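Local coordinates for designed Anbu Protein (Synthetic construct, PDB 5LOY) that assembles helically as a consensus-designed Anbu, a proteasome-precursor beta subunit, and probably acts as an Ntn-type hydrolase in protein degradation, at residues E81-V86 with G132-A137. Residues are numbered along the deposited sequence; the frame is centred on the assembly and turned at random.
Sequences EAARLV and GNFIEA
F134 lays its ring against A83 and R84 where helix 79-94 packs on an edge strand, 134-136, of the chain's five-stranded antiparallel sheet, one helix-on-sheet half of the αββα sandwich of the Ntn-hydrolase fold shared by proteasome subunits. The CB of F134 points toward the helix, and chi1 of 56° sets CG between the backbone N and the carbonyl carbon. CG lies 4.2 Å from A83 CB, and CD1 and CE1 each come to 4.1 Å of that methyl. It sits 4.0 Å from the ring centroid and only 7° off the normal, a CH-pi contact over one face. CD2 and CE2 meet the helix backbone, CD2 at 4.0 Å from A83 O and CE2 obliquely at 3.6 Å from R84 CA; CE2 also lies 4.0 Å from R84 CB. CZ, the tip, lies by R84 N. No hydrogen bond joins the two segments. F80, one helical turn before R84, meets the F134 ring edge-to-face, and I128 on the adjoining strand also touches F134. A83 packs on L114 and F126 of the sheet. Beyond CB, the R84 side chain leads away from the strand, and its NH1 forms a salt bridge with E81 OE2 at 3.4 Å.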
ATOM      1  N   GLU A  81     -16.680  12.400 -23.648  1.00 46.32           N
ATOM      2  CA  GLU A  81     -18.040  12.777 -23.300  1.00 48.23           C
ATOM      3  C   GLU A  81     -18.706  11.759 -22.363  1.00 45.87           C
ATOM      4  O   GLU A  81     -19.485  12.131 -21.495  1.00 46.72           O
ATOM      5  CB  GLU A  81     -18.884  12.990 -24.556  1.00 53.25           C
ATOM      6  CG  GLU A  81     -18.478  14.218 -25.396  1.00 58.79           C
ATOM      7  CD  GLU A  81     -18.523  15.552 -24.618  1.00 63.15           C
ATOM      8  OE1 GLU A  81     -19.506  15.783 -23.851  1.00 64.66           O
ATOM      9  OE2 GLU A  81     -17.574  16.380 -24.766  1.00 64.38           O
ATOM     10  N   ALA A  82     -18.412  10.480 -22.528  1.00 44.06           N
ATOM     11  CA  ALA A  82     -18.924   9.458 -21.614  1.00 43.36           C
ATOM     12  C   ALA A  82     -18.502   9.717 -20.158  1.00 40.80           C
ATOM     13  O   ALA A  82     -19.323   9.666 -19.237  1.00 38.67           O
ATOM     14  CB  ALA A  82     -18.439   8.080 -22.045  1.00 43.57           C
ATOM     15  N   ALA A  83     -17.219  10.011 -19.976  1.00 40.15           N
ATOM     16  CA  ALA A  83     -16.659  10.311 -18.656  1.00 39.82           C
ATOM     17  C   ALA A  83     -17.322  11.535 -18.060  1.00 41.13           C
ATOM     18  O   ALA A  83     -17.622  11.574 -16.887  1.00 42.02           O
ATOM     19  CB  ALA A  83     -15.152  10.523 -18.751  1.00 39.48           C
ATOM     20  N   ARG A  84     -17.541  12.534 -18.885  1.00 43.26           N
ATOM     21  CA  ARG A  84     -18.256  13.710 -18.471  1.00 47.14           C
ATOM     22  C   ARG A  84     -19.685  13.395 -18.000  1.00 47.47           C
ATOM     23  O   ARG A  84     -20.178  14.014 -17.056  1.00 46.66           O
ATOM     24  CB  ARG A  84     -18.294  14.707 -19.618  1.00 50.65           C
ATOM     25  CG  ARG A  84     -18.581  16.116 -19.183  1.00 55.88           C
ATOM     26  CD  ARG A  84     -17.987  17.093 -20.176  1.00 61.40           C
ATOM     27  NE  ARG A  84     -18.780  18.315 -20.252  1.00 68.35           N
ATOM     28  CZ  ARG A  84     -18.861  19.099 -21.332  1.00 73.82           C
ATOM     29  NH1 ARG A  84     -18.179  18.779 -22.441  1.00 77.35           N
ATOM     30  NH2 ARG A  84     -19.619  20.204 -21.314  1.00 72.11           N
ATOM     31  N   LEU A  85     -20.345  12.435 -18.635  1.00 46.70           N
ATOM     32  CA  LEU A  85     -21.661  12.008 -18.160  1.00 46.64           C
ATOM     33  C   LEU A  85     -21.600  11.371 -16.775  1.00 44.01           C
ATOM     34  O   LEU A  85     -22.487  11.602 -15.956  1.00 45.15           O
ATOM     35  CB  LEU A  85     -22.315  11.012 -19.121  1.00 47.62           C
ATOM     36  CG  LEU A  85     -22.804  11.572 -20.463  1.00 49.85           C
ATOM     37  CD1 LEU A  85     -23.243  10.420 -21.349  1.00 50.31           C
ATOM     38  CD2 LEU A  85     -23.915  12.584 -20.277  1.00 50.87           C
ATOM     39  N   VAL A  86     -20.586  10.556 -16.523  1.00 39.91           N
ATOM     40  CA  VAL A  86     -20.479   9.897 -15.241  1.00 38.45           C
ATOM     41  C   VAL A  86     -20.261  10.931 -14.162  1.00 39.25           C
ATOM     42  O   VAL A  86     -20.902  10.904 -13.105  1.00 39.30           O
ATOM     43  CB  VAL A  86     -19.340   8.870 -15.220  1.00 37.73           C
ATOM     44  CG1 VAL A  86     -19.128   8.322 -13.813  1.00 36.60           C
ATOM     45  CG2 VAL A  86     -19.633   7.725 -16.192  1.00 38.21           C
ATOM     46  N   GLY A 132     -16.252  14.814  -9.294  1.00 47.85           N
ATOM     47  CA  GLY A 132     -16.880  14.681 -10.603  1.00 47.08           C
ATOM     48  C   GLY A 132     -16.098  15.231 -11.792  1.00 46.11           C
ATOM     49  O   GLY A 132     -16.575  15.171 -12.914  1.00 45.60           O
ATOM     50  N   ASN A 133     -14.907  15.767 -11.560  1.00 44.63           N
ATOM     51  CA  ASN A 133     -13.982  16.000 -12.656  1.00 44.12           C
ATOM     52  C   ASN A 133     -13.146  14.738 -12.870  1.00 40.09           C
ATOM     53  O   ASN A 133     -13.326  13.768 -12.148  1.00 41.78           O
ATOM     54  CB  ASN A 133     -13.125  17.246 -12.426  1.00 46.66           C
ATOM     55  CG  ASN A 133     -12.243  17.148 -11.193  1.00 46.85           C
ATOM     56  OD1 ASN A 133     -12.410  16.277 -10.321  1.00 44.93           O
ATOM     57  ND2 ASN A 133     -11.285  18.073 -11.111  1.00 49.44           N
ATOM     58  N   PHE A 134     -12.306  14.706 -13.899  1.00 38.18           N
ATOM     59  CA  PHE A 134     -11.686  13.451 -14.315  1.00 36.77           C
ATOM     60  C   PHE A 134     -10.403  13.627 -15.111  1.00 36.51           C
ATOM     61  O   PHE A 134     -10.112  14.703 -15.596  1.00 36.32           O
ATOM     62  CB  PHE A 134     -12.686  12.609 -15.154  1.00 36.76           C
ATOM     63  CG  PHE A 134     -13.236  13.339 -16.348  1.00 37.93           C
ATOM     64  CD1 PHE A 134     -12.529  13.369 -17.546  1.00 38.45           C
ATOM     65  CD2 PHE A 134     -14.448  14.004 -16.274  1.00 38.36           C
ATOM     66  CE1 PHE A 134     -13.028  14.041 -18.645  1.00 40.77           C
ATOM     67  CE2 PHE A 134     -14.956  14.681 -17.368  1.00 40.85           C
ATOM     68  CZ  PHE A 134     -14.243  14.713 -18.556  1.00 41.76           C
ATOM     69  N   ILE A 135      -9.656  12.531 -15.246  1.00 35.53           N
ATOM     70  CA  ILE A 135      -8.468  12.513 -16.061  1.00 35.65           C
ATOM     71  C   ILE A 135      -8.388  11.256 -16.921  1.00 35.09           C
ATOM     72  O   ILE A 135      -9.038  10.262 -16.640  1.00 34.51           O
ATOM     73  CB  ILE A 135      -7.203  12.624 -15.201  1.00 35.72           C
ATOM     74  CG1 ILE A 135      -7.116  11.481 -14.198  1.00 35.55           C
ATOM     75  CG2 ILE A 135      -7.177  13.949 -14.460  1.00 37.71           C
ATOM     76  CD1 ILE A 135      -5.725  11.305 -13.598  1.00 36.10           C
ATOM     77  N   GLU A 136      -7.531  11.323 -17.934  1.00 35.42           N
ATOM     78  CA  GLU A 136      -7.342  10.280 -18.909  1.00 34.86           C
ATOM     79  C   GLU A 136      -5.933   9.666 -18.827  1.00 34.75           C
ATOM     80  O   GLU A 136      -4.923  10.382 -18.753  1.00 34.98           O
ATOM     81  CB  GLU A 136      -7.543  10.856 -20.325  1.00 36.79           C
ATOM     82  CG  GLU A 136      -7.420   9.796 -21.397  1.00 37.38           C
ATOM     83  CD  GLU A 136      -7.838  10.215 -22.789  1.00 41.88           C
ATOM     84  OE1 GLU A 136      -8.047  11.447 -23.080  1.00 40.67           O
ATOM     85  OE2 GLU A 136      -7.950   9.257 -23.620  1.00 42.79           O
ATOM     86  N   ALA A 137      -5.866   8.337 -18.915  1.00 35.00           N
ATOM     87  CA  ALA A 137      -4.588   7.618 -18.910  1.00 34.96           C
ATOM     88  C   ALA A 137      -3.762   7.909 -20.156  1.00 36.66           C
ATOM     89  O   ALA A 137      -4.312   8.170 -21.210  1.00 37.20           O
ATOM     90  CB  ALA A 137      -4.833   6.133 -18.794  1.00 33.91           C
TER